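Local coordinates for putative phenazine biosynthesis PhzC/PhzF protein (Clostridium difficile, PDB 4DUN) that probably acts as an isomerase, as its membership of the PhzF family suggests, at residues M36-F50 and R61-A75. Residues are numbered along the deposited sequence; the frame is centred on the assembly and turned at random.
Sequences MQKIAEENNLPETAF and RWFTPKAEIDLCGHA. With NI (nickel (II) ion), chain D; SO4 (sulfate ion), chain B.
The F63 ring lies between M36 of helix 36-43, over one face, and E68 CB, over the other. M36 CB makes a CH-pi contact, 3.9 Å from the ring centroid. M36 SD reaches the same ring obliquely, as a Met-aromatic contact. A40 CB packs on F63 CB at 3.5 Å, and the F50 ring lies with its plane turned 89° to that of F63. Q37 comes in at the edge: with its chain bent at chi2 (61°), OE1 lies in the plane of the F63 ring and NE2 donates to T64 O at 2.9 Å, nearly within both the amide and the carbonyl planes. This fairly straight bond joins the helix to the loop that follows strand 61-63. Just beyond, P65 packs against the turn after the helix, its CG 3.3 Å from L45 O and near N44 OD1, its CD beside P46 O.

Strands 47-54 and 57-63 form an antiparallel beta hairpin within the PhzF-family fold of the DAP epimerase clan. T48 and F63, like F50 and R61, are hydrogen-bonded pairs, with T48 N to F63 O at 2.8 Å. At the hairpin's open end stands E47, the predicted active-site residue. Its chain turns about CB-CG (chi2 84°), which brings the carboxylate among T64 CG2, I69 CD1 and C72 SG. E47 OE1 meets the H74 ring at its edge, 3.2 Å from CE1, and H74 NE2 binds nickel at 2.0 Å. E47 OE2 also lies close to a bound buffer molecule, which may mark the substrate pocket.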
ATOM      1  N   MET A  36     -15.804  -4.247   4.484  1.00 16.79           N
ATOM      2  CA  MET A  36     -14.853  -4.885   3.565  1.00 15.37           C
ATOM      3  C   MET A  36     -13.966  -3.805   2.934  1.00 17.88           C
ATOM      4  O   MET A  36     -12.749  -3.987   2.857  1.00 17.67           O
ATOM      5  CB  MET A  36     -15.565  -5.714   2.476  1.00 17.12           C
ATOM      6  CG  MET A  36     -16.259  -6.935   3.008  1.00 19.42           C
ATOM      7  SD  MET A  36     -17.036  -7.795   1.620  1.00 22.49           S
ATOM      8  CE  MET A  36     -18.107  -8.940   2.527  1.00 22.75           C
ATOM      9  N   GLN A  37     -14.571  -2.654   2.523  1.00 17.63           N
ATOM     10  CA  GLN A  37     -13.810  -1.556   1.936  1.00 16.77           C
ATOM     11  C   GLN A  37     -12.781  -1.004   2.929  1.00 19.57           C
ATOM     12  O   GLN A  37     -11.631  -0.763   2.535  1.00 19.44           O
ATOM     13  CB  GLN A  37     -14.739  -0.412   1.451  1.00 19.04           C
ATOM     14  CG  GLN A  37     -13.965   0.705   0.720  1.00 22.65           C
ATOM     15  CD  GLN A  37     -13.266   0.182  -0.511  1.00 26.04           C
ATOM     16  OE1 GLN A  37     -13.892  -0.022  -1.544  1.00 21.56           O
ATOM     17  NE2 GLN A  37     -11.955  -0.065  -0.424  1.00 20.66           N
ATOM     18  N   LYS A  38     -13.185  -0.786   4.207  1.00 16.84           N
ATOM     19  CA  LYS A  38     -12.253  -0.258   5.231  1.00 17.79           C
ATOM     20  C   LYS A  38     -11.079  -1.193   5.423  1.00 18.79           C
ATOM     21  O   LYS A  38      -9.931  -0.730   5.535  1.00 18.53           O
ATOM     22  CB  LYS A  38     -12.953  -0.014   6.585  1.00 20.58           C
ATOM     23  CG  LYS A  38     -13.941   1.180   6.616  1.00 26.85           C
ATOM     24  CD  LYS A  38     -13.412   2.479   5.982  1.00 44.27           C
ATOM     25  CE  LYS A  38     -12.581   3.330   6.908  1.00 57.24           C
ATOM     26  NZ  LYS A  38     -12.062   4.536   6.213  1.00 61.47           N
ATOM     27  N   ILE A  39     -11.360  -2.511   5.434  1.00 16.02           N
ATOM     28  CA  ILE A  39     -10.327  -3.550   5.582  1.00 14.18           C
ATOM     29  C   ILE A  39      -9.365  -3.501   4.395  1.00 17.30           C
ATOM     30  O   ILE A  39      -8.149  -3.539   4.611  1.00 16.53           O
ATOM     31  CB  ILE A  39     -10.926  -4.974   5.788  1.00 15.97           C
ATOM     32  CG1 ILE A  39     -11.580  -5.064   7.194  1.00 17.76           C
ATOM     33  CG2 ILE A  39      -9.844  -6.100   5.589  1.00 15.42           C
ATOM     34  CD1 ILE A  39     -12.648  -6.215   7.331  1.00 19.13           C
ATOM     35  N   ALA A  40      -9.893  -3.377   3.163  1.00 16.58           N
ATOM     36  CA  ALA A  40      -9.050  -3.311   1.948  1.00 17.66           C
ATOM     37  C   ALA A  40      -8.168  -2.046   1.963  1.00 20.46           C
ATOM     38  O   ALA A  40      -7.001  -2.120   1.573  1.00 19.75           O
ATOM     39  CB  ALA A  40      -9.916  -3.355   0.696  1.00 18.95           C
ATOM     40  N   GLU A  41      -8.714  -0.921   2.444  0.50 17.37           N
ATOM     41  CA  GLU A  41      -7.996   0.343   2.565  0.50 17.34           C
ATOM     42  C   GLU A  41      -6.875   0.230   3.622  0.50 20.03           C
ATOM     43  O   GLU A  41      -5.781   0.773   3.418  0.50 18.94           O
ATOM     44  CB  GLU A  41      -8.987   1.461   2.920  0.50 19.69           C
ATOM     45  CG  GLU A  41      -8.407   2.860   2.806  0.50 26.61           C
ATOM     46  CD  GLU A  41      -9.325   3.981   3.253  0.50 37.79           C
ATOM     47  OE1 GLU A  41     -10.556   3.763   3.358  0.50 26.02           O
ATOM     48  OE2 GLU A  41      -8.800   5.092   3.498  0.50 29.31           O
ATOM     49  N   GLU A  42      -7.155  -0.472   4.737  1.00 16.82           N
ATOM     50  CA  GLU A  42      -6.213  -0.698   5.841  1.00 16.96           C
ATOM     51  C   GLU A  42      -5.041  -1.587   5.378  1.00 18.95           C
ATOM     52  O   GLU A  42      -3.877  -1.271   5.657  1.00 18.14           O
ATOM     53  CB  GLU A  42      -6.940  -1.311   7.057  1.00 18.20           C
ATOM     54  CG  GLU A  42      -6.044  -1.503   8.277  1.00 20.55           C
ATOM     55  CD  GLU A  42      -5.664  -0.281   9.086  1.00 37.20           C
ATOM     56  OE1 GLU A  42      -6.166   0.827   8.793  1.00 27.12           O
ATOM     57  OE2 GLU A  42      -4.886  -0.455  10.052  1.00 29.16           O
ATOM     58  N   ASN A  43      -5.342  -2.658   4.633  1.00 16.10           N
ATOM     59  CA  ASN A  43      -4.311  -3.533   4.087  1.00 15.62           C
ATOM     60  C   ASN A  43      -3.406  -2.800   3.083  1.00 19.57           C
ATOM     61  O   ASN A  43      -2.189  -3.037   3.055  1.00 17.46           O
ATOM     62  CB  ASN A  43      -4.954  -4.737   3.416  1.00 14.29           C
ATOM     63  CG  ASN A  43      -5.505  -5.713   4.414  1.00 19.80           C
ATOM     64  OD1 ASN A  43      -4.999  -5.849   5.527  1.00 16.56           O
ATOM     65  ND2 ASN A  43      -6.527  -6.464   4.008  1.00 18.31           N
ATOM     66  N   ASN A  44      -4.006  -1.909   2.269  1.00 16.64           N
ATOM     67  CA  ASN A  44      -3.333  -1.142   1.219  1.00 17.11           C
ATOM     68  C   ASN A  44      -2.655  -2.050   0.167  1.00 21.07           C
ATOM     69  O   ASN A  44      -1.731  -1.624  -0.534  1.00 20.18           O
ATOM     70  CB  ASN A  44      -2.314  -0.137   1.794  1.00 18.38           C
ATOM     71  CG  ASN A  44      -2.063   0.992   0.829  1.00 24.59           C
ATOM     72  OD1 ASN A  44      -2.994   1.465   0.148  1.00 20.59           O
ATOM     73  ND2 ASN A  44      -0.797   1.374   0.673  1.00 16.79           N
ATOM     74  N   LEU A  45      -3.131  -3.297   0.049  1.00 17.63           N
ATOM     75  CA  LEU A  45      -2.638  -4.195  -0.980  1.00 16.99           C
ATOM     76  C   LEU A  45      -3.450  -3.933  -2.272  1.00 19.17           C
ATOM     77  O   LEU A  45      -4.557  -3.402  -2.184  1.00 19.02           O
ATOM     78  CB  LEU A  45      -2.700  -5.665  -0.514  1.00 16.93           C
ATOM     79  CG  LEU A  45      -1.708  -6.035   0.594  1.00 19.65           C
ATOM     80  CD1 LEU A  45      -1.977  -7.441   1.128  1.00 19.00           C
ATOM     81  CD2 LEU A  45      -0.251  -5.899   0.107  1.00 21.46           C
ATOM     82  N   PRO A  46      -2.908  -4.247  -3.475  1.00 16.33           N
ATOM     83  CA  PRO A  46      -3.630  -3.944  -4.734  1.00 15.72           C
ATOM     84  C   PRO A  46      -5.102  -4.382  -4.704  1.00 18.83           C
ATOM     85  O   PRO A  46      -5.991  -3.636  -5.131  1.00 17.14           O
ATOM     86  CB  PRO A  46      -2.836  -4.716  -5.782  1.00 17.68           C
ATOM     87  CG  PRO A  46      -1.422  -4.687  -5.244  1.00 22.17           C
ATOM     88  CD  PRO A  46      -1.576  -4.850  -3.748  1.00 17.74           C
ATOM     89  N   GLU A  47      -5.350  -5.561  -4.118  1.00 16.06           N
ATOM     90  CA  GLU A  47      -6.693  -6.053  -3.827  1.00 15.69           C
ATOM     91  C   GLU A  47      -6.694  -6.852  -2.542  1.00 18.76           C
ATOM     92  O   GLU A  47      -5.694  -7.521  -2.224  1.00 18.91           O
ATOM     93  CB  GLU A  47      -7.246  -6.965  -4.955  1.00 17.98           C
ATOM     94  CG  GLU A  47      -7.739  -6.259  -6.215  1.00 21.91           C
ATOM     95  CD  GLU A  47      -6.680  -5.912  -7.244  1.00 31.11           C
ATOM     96  OE1 GLU A  47      -5.527  -6.396  -7.128  1.00 21.54           O
ATOM     97  OE2 GLU A  47      -6.998  -5.112  -8.155  1.00 28.32           O
ATOM     98  N   THR A  48      -7.837  -6.816  -1.829  1.00 15.15           N
ATOM     99  CA  THR A  48      -8.184  -7.736  -0.746  1.00 15.16           C
ATOM    100  C   THR A  48      -9.403  -8.502  -1.232  1.00 17.88           C
ATOM    101  O   THR A  48     -10.428  -7.890  -1.581  1.00 17.47           O
ATOM    102  CB  THR A  48      -8.422  -7.065   0.626  1.00 17.28           C
ATOM    103  OG1 THR A  48      -7.196  -6.460   1.025  1.00 18.10           O
ATOM    104  CG2 THR A  48      -8.843  -8.092   1.699  1.00 16.02           C
ATOM    105  N   ALA A  49      -9.287  -9.834  -1.253  1.00 15.28           N
ATOM    106  CA  ALA A  49     -10.356 -10.768  -1.606  1.00 15.87           C
ATOM    107  C   ALA A  49     -11.090 -11.180  -0.328  1.00 18.88           C
ATOM    108  O   ALA A  49     -10.449 -11.382   0.713  1.00 19.08           O
ATOM    109  CB  ALA A  49      -9.777 -11.992  -2.306  1.00 17.27           C
ATOM    110  N   PHE A  50     -12.414 -11.222  -0.383  1.00 14.94           N
ATOM    111  CA  PHE A  50     -13.239 -11.622   0.762  1.00 15.51           C
ATOM    112  C   PHE A  50     -14.007 -12.843   0.365  1.00 19.82           C
ATOM    113  O   PHE A  50     -14.779 -12.778  -0.596  1.00 18.51           O
ATOM    114  CB  PHE A  50     -14.206 -10.495   1.189  1.00 17.48           C
ATOM    115  CG  PHE A  50     -13.501  -9.297   1.743  1.00 18.02           C
ATOM    116  CD1 PHE A  50     -13.054  -8.279   0.900  1.00 19.25           C
ATOM    117  CD2 PHE A  50     -13.272  -9.179   3.110  1.00 19.95           C
ATOM    118  CE1 PHE A  50     -12.321  -7.202   1.407  1.00 19.05           C
ATOM    119  CE2 PHE A  50     -12.549  -8.083   3.620  1.00 21.18           C
ATOM    120  CZ  PHE A  50     -12.079  -7.113   2.765  1.00 17.82           C
ATOM    121  N   ARG A  61     -15.776 -11.674  -3.241  1.00 15.54           N
ATOM    122  CA  ARG A  61     -15.660 -10.278  -3.646  1.00 14.37           C
ATOM    123  C   ARG A  61     -14.212  -9.763  -3.553  1.00 18.85           C
ATOM    124  O   ARG A  61     -13.450 -10.267  -2.823  1.00 18.12           O
ATOM    125  CB  ARG A  61     -16.583  -9.359  -2.837  1.00 13.61           C
ATOM    126  CG  ARG A  61     -18.054  -9.713  -2.877  1.00 16.23           C
ATOM    127  CD  ARG A  61     -18.881  -8.830  -1.927  1.00 17.15           C
ATOM    128  NE  ARG A  61     -20.297  -9.167  -1.837  1.00 20.59           N
ATOM    129  CZ  ARG A  61     -21.252  -8.483  -2.447  1.00 27.91           C
ATOM    130  NH1 ARG A  61     -20.955  -7.457  -3.185  1.00 22.63           N
ATOM    131  NH2 ARG A  61     -22.510  -8.810  -2.316  1.00 21.52           N
ATOM    132  N   TRP A  62     -13.911  -8.762  -4.337  1.00 15.96           N
ATOM    133  CA  TRP A  62     -12.614  -8.138  -4.324  1.00 16.05           C
ATOM    134  C   TRP A  62     -12.750  -6.635  -4.199  1.00 18.24           C
ATOM    135  O   TRP A  62     -13.568  -6.036  -4.827  1.00 16.52           O
ATOM    136  CB  TRP A  62     -11.805  -8.430  -5.585  1.00 15.83           C
ATOM    137  CG  TRP A  62     -11.915  -9.785  -6.179  1.00 16.25           C
ATOM    138  CD1 TRP A  62     -11.082 -10.827  -5.981  1.00 18.73           C
ATOM    139  CD2 TRP A  62     -12.887 -10.230  -7.101  1.00 16.23           C
ATOM    140  NE1 TRP A  62     -11.455 -11.875  -6.709  1.00 17.61           N
ATOM    141  CE2 TRP A  62     -12.587 -11.557  -7.396  1.00 20.12           C
ATOM    142  CE3 TRP A  62     -13.989  -9.641  -7.696  1.00 18.16           C
ATOM    143  CZ2 TRP A  62     -13.321 -12.291  -8.263  1.00 19.75           C
ATOM    144  CZ3 TRP A  62     -14.725 -10.380  -8.531  1.00 19.76           C
ATOM    145  CH2 TRP A  62     -14.398 -11.689  -8.811  1.00 19.98           C
ATOM    146  N   PHE A  63     -11.864  -6.066  -3.404  1.00 16.04           N
ATOM    147  CA  PHE A  63     -11.815  -4.630  -3.189  1.00 15.95           C
ATOM    148  C   PHE A  63     -10.404  -4.129  -3.356  1.00 19.21           C
ATOM    149  O   PHE A  63      -9.475  -4.702  -2.776  1.00 17.93           O
ATOM    150  CB  PHE A  63     -12.287  -4.304  -1.765  1.00 17.26           C
ATOM    151  CG  PHE A  63     -13.762  -4.436  -1.532  1.00 17.93           C
ATOM    152  CD1 PHE A  63     -14.349  -5.693  -1.369  1.00 20.25           C
ATOM    153  CD2 PHE A  63     -14.566  -3.308  -1.409  1.00 20.29           C
ATOM    154  CE1 PHE A  63     -15.721  -5.811  -1.120  1.00 21.35           C
ATOM    155  CE2 PHE A  63     -15.937  -3.433  -1.148  1.00 22.94           C
ATOM    156  CZ  PHE A  63     -16.502  -4.687  -1.017  1.00 20.19           C
ATOM    157  N   THR A  64     -10.239  -3.036  -4.102  1.00 17.45           N
ATOM    158  CA  THR A  64      -8.949  -2.349  -4.121  1.00 16.98           C
ATOM    159  C   THR A  64      -8.957  -1.474  -2.842  1.00 19.31           C
ATOM    160  O   THR A  64     -10.017  -1.371  -2.211  1.00 18.52           O
ATOM    161  CB  THR A  64      -8.786  -1.488  -5.399  1.00 18.98           C
ATOM    162  OG1 THR A  64      -9.714  -0.402  -5.310  1.00 19.53           O
ATOM    163  CG2 THR A  64      -8.959  -2.287  -6.707  1.00 20.57           C
ATOM    164  N   PRO A  65      -7.898  -0.711  -2.516  1.00 17.57           N
ATOM    165  CA  PRO A  65      -7.992   0.197  -1.352  1.00 19.32           C
ATOM    166  C   PRO A  65      -9.049   1.315  -1.529  1.00 24.35           C
ATOM    167  O   PRO A  65      -9.343   2.031  -0.566  1.00 24.47           O
ATOM    168  CB  PRO A  65      -6.586   0.802  -1.286  1.00 21.02           C
ATOM    169  CG  PRO A  65      -5.696  -0.269  -1.890  1.00 23.36           C
ATOM    170  CD  PRO A  65      -6.526  -0.720  -3.073  1.00 19.01           C
ATOM    171  N   LYS A  66      -9.619   1.460  -2.754  1.00 21.04           N
ATOM    172  CA  LYS A  66     -10.574   2.519  -3.083  1.00 22.49           C
ATOM    173  C   LYS A  66     -12.002   2.073  -3.443  1.00 24.89           C
ATOM    174  O   LYS A  66     -12.932   2.863  -3.225  1.00 24.41           O
ATOM    175  CB  LYS A  66     -10.034   3.334  -4.281  1.00 26.83           C
ATOM    176  CG  LYS A  66      -8.805   4.179  -3.962  1.00 39.54           C
ATOM    177  CD  LYS A  66      -8.606   5.251  -5.029  1.00 55.71           C
ATOM    178  CE  LYS A  66      -7.421   6.145  -4.757  1.00 70.57           C
ATOM    179  NZ  LYS A  66      -6.142   5.516  -5.178  1.00 80.94           N
ATOM    180  N   ALA A  67     -12.189   0.886  -4.065  1.00 19.41           N
ATOM    181  CA  ALA A  67     -13.518   0.474  -4.520  1.00 19.98           C
ATOM    182  C   ALA A  67     -13.665  -1.019  -4.669  1.00 20.66           C
ATOM    183  O   ALA A  67     -12.673  -1.740  -4.835  1.00 20.36           O
ATOM    184  CB  ALA A  67     -13.824   1.128  -5.868  1.00 21.90           C
ATOM    185  N   GLU A  68     -14.922  -1.475  -4.707  1.00 17.57           N
ATOM    186  CA  GLU A  68     -15.206  -2.864  -5.029  1.00 17.42           C
ATOM    187  C   GLU A  68     -15.069  -3.042  -6.544  1.00 23.05           C
ATOM    188  O   GLU A  68     -15.420  -2.133  -7.294  1.00 23.77           O
ATOM    189  CB  GLU A  68     -16.603  -3.245  -4.565  1.00 18.55           C
ATOM    190  CG  GLU A  68     -16.853  -4.735  -4.724  1.00 22.28           C
ATOM    191  CD  GLU A  68     -18.212  -5.258  -4.302  1.00 24.39           C
ATOM    192  OE1 GLU A  68     -19.043  -4.461  -3.811  1.00 22.44           O
ATOM    193  OE2 GLU A  68     -18.416  -6.490  -4.407  1.00 22.28           O
ATOM    194  N   ILE A  69     -14.517  -4.174  -6.994  1.00 19.73           N
ATOM    195  CA  ILE A  69     -14.337  -4.427  -8.431  1.00 18.53           C
ATOM    196  C   ILE A  69     -15.123  -5.679  -8.790  1.00 21.70           C
ATOM    197  O   ILE A  69     -15.489  -6.452  -7.891  1.00 20.62           O
ATOM    198  CB  ILE A  69     -12.847  -4.480  -8.849  1.00 20.62           C
ATOM    199  CG1 ILE A  69     -12.076  -5.586  -8.080  1.00 19.33           C
ATOM    200  CG2 ILE A  69     -12.211  -3.083  -8.707  1.00 20.28           C
ATOM    201  CD1 ILE A  69     -10.664  -5.838  -8.572  1.00 21.51           C
ATOM    202  N   ASP A  70     -15.389  -5.882 -10.092  1.00 20.09           N
ATOM    203  CA  ASP A  70     -16.248  -6.993 -10.519  1.00 21.63           C
ATOM    204  C   ASP A  70     -15.521  -8.224 -11.049  1.00 24.58           C
ATOM    205  O   ASP A  70     -16.164  -9.248 -11.310  1.00 23.29           O
ATOM    206  CB  ASP A  70     -17.243  -6.496 -11.575  1.00 24.98           C
ATOM    207  CG  ASP A  70     -18.206  -5.454 -11.035  1.00 34.92           C
ATOM    208  OD1 ASP A  70     -18.491  -5.480  -9.809  1.00 34.35           O
ATOM    209  OD2 ASP A  70     -18.639  -4.589 -11.819  1.00 38.12           O
ATOM    210  N   LEU A  71     -14.209  -8.134 -11.239  1.00 20.59           N
ATOM    211  CA  LEU A  71     -13.427  -9.267 -11.720  1.00 21.13           C
ATOM    212  C   LEU A  71     -11.983  -9.081 -11.327  1.00 22.87           C
ATOM    213  O   LEU A  71     -11.466  -7.963 -11.405  1.00 21.89           O
ATOM    214  CB  LEU A  71     -13.542  -9.417 -13.252  1.00 22.44           C
ATOM    215  CG  LEU A  71     -13.250 -10.801 -13.850  1.00 28.69           C
ATOM    216  CD1 LEU A  71     -14.276 -11.857 -13.390  1.00 29.68           C
ATOM    217  CD2 LEU A  71     -13.295 -10.744 -15.363  1.00 32.38           C
ATOM    218  N   CYS A  72     -11.320 -10.179 -10.945  1.00 18.30           N
ATOM    219  CA  CYS A  72      -9.919 -10.136 -10.604  1.00 17.27           C
ATOM    220  C   CYS A  72      -9.316 -11.527 -10.609  1.00 21.65           C
ATOM    221  O   CYS A  72      -9.293 -12.203  -9.573  1.00 21.04           O
ATOM    222  CB  CYS A  72      -9.695  -9.440  -9.273  1.00 16.69           C
ATOM    223  SG  CYS A  72      -7.951  -9.151  -8.942  1.00 19.88           S
ATOM    224  N   GLY A  73      -8.869 -11.964 -11.785  1.00 19.27           N
ATOM    225  CA  GLY A  73      -8.296 -13.296 -11.945  1.00 19.20           C
ATOM    226  C   GLY A  73      -7.119 -13.612 -11.028  1.00 21.11           C
ATOM    227  O   GLY A  73      -7.080 -14.687 -10.428  1.00 20.88           O
ATOM    228  N   HIS A  74      -6.153 -12.693 -10.908  1.00 18.09           N
ATOM    229  CA  HIS A  74      -4.947 -12.952 -10.103  1.00 17.09           C
ATOM    230  C   HIS A  74      -5.296 -13.066  -8.588  1.00 19.69           C
ATOM    231  O   HIS A  74      -4.763 -13.970  -7.920  1.00 17.78           O
ATOM    232  CB  HIS A  74      -3.821 -11.906 -10.385  1.00 17.59           C
ATOM    233  CG  HIS A  74      -4.273 -10.461 -10.326  1.00 20.54           C
ATOM    234  ND1 HIS A  74      -4.275  -9.754  -9.134  1.00 21.59           N
ATOM    235  CD2 HIS A  74      -4.679  -9.630 -11.324  1.00 22.39           C
ATOM    236  CE1 HIS A  74      -4.685  -8.525  -9.433  1.00 20.62           C
ATOM    237  NE2 HIS A  74      -4.972  -8.407 -10.729  1.00 21.49           N
ATOM    238  N   ALA A  75      -6.232 -12.236  -8.062  1.00 18.24           N
ATOM    239  CA  ALA A  75      -6.604 -12.379  -6.637  1.00 17.95           C
ATOM    240  C   ALA A  75      -7.485 -13.607  -6.437  1.00 18.53           C
ATOM    241  O   ALA A  75      -7.484 -14.171  -5.344  1.00 17.47           O
ATOM    242  CB  ALA A  75      -7.305 -11.131  -6.107  1.00 18.72           C
TER
HETATM  243 NI    NI D 303      -5.749  -6.878 -11.829  0.80 17.91          NI
HETATM  244  S   SO4 B 301      -6.734 -11.097 -14.505  0.80 19.17           S
HETATM  245  O1  SO4 B 301      -7.631 -10.300 -13.682  0.80 22.25           O
HETATM  246  O2  SO4 B 301      -7.420 -12.279 -15.072  0.80 22.96           O
HETATM  247  O3  SO4 B 301      -6.282 -10.252 -15.567  0.80 22.18           O
HETATM  248  O4  SO4 B 301      -5.633 -11.566 -13.681  0.80 22.40           O
HETATM  249  O   HOH W   1     -11.405   3.389   0.745  1.00 38.53           O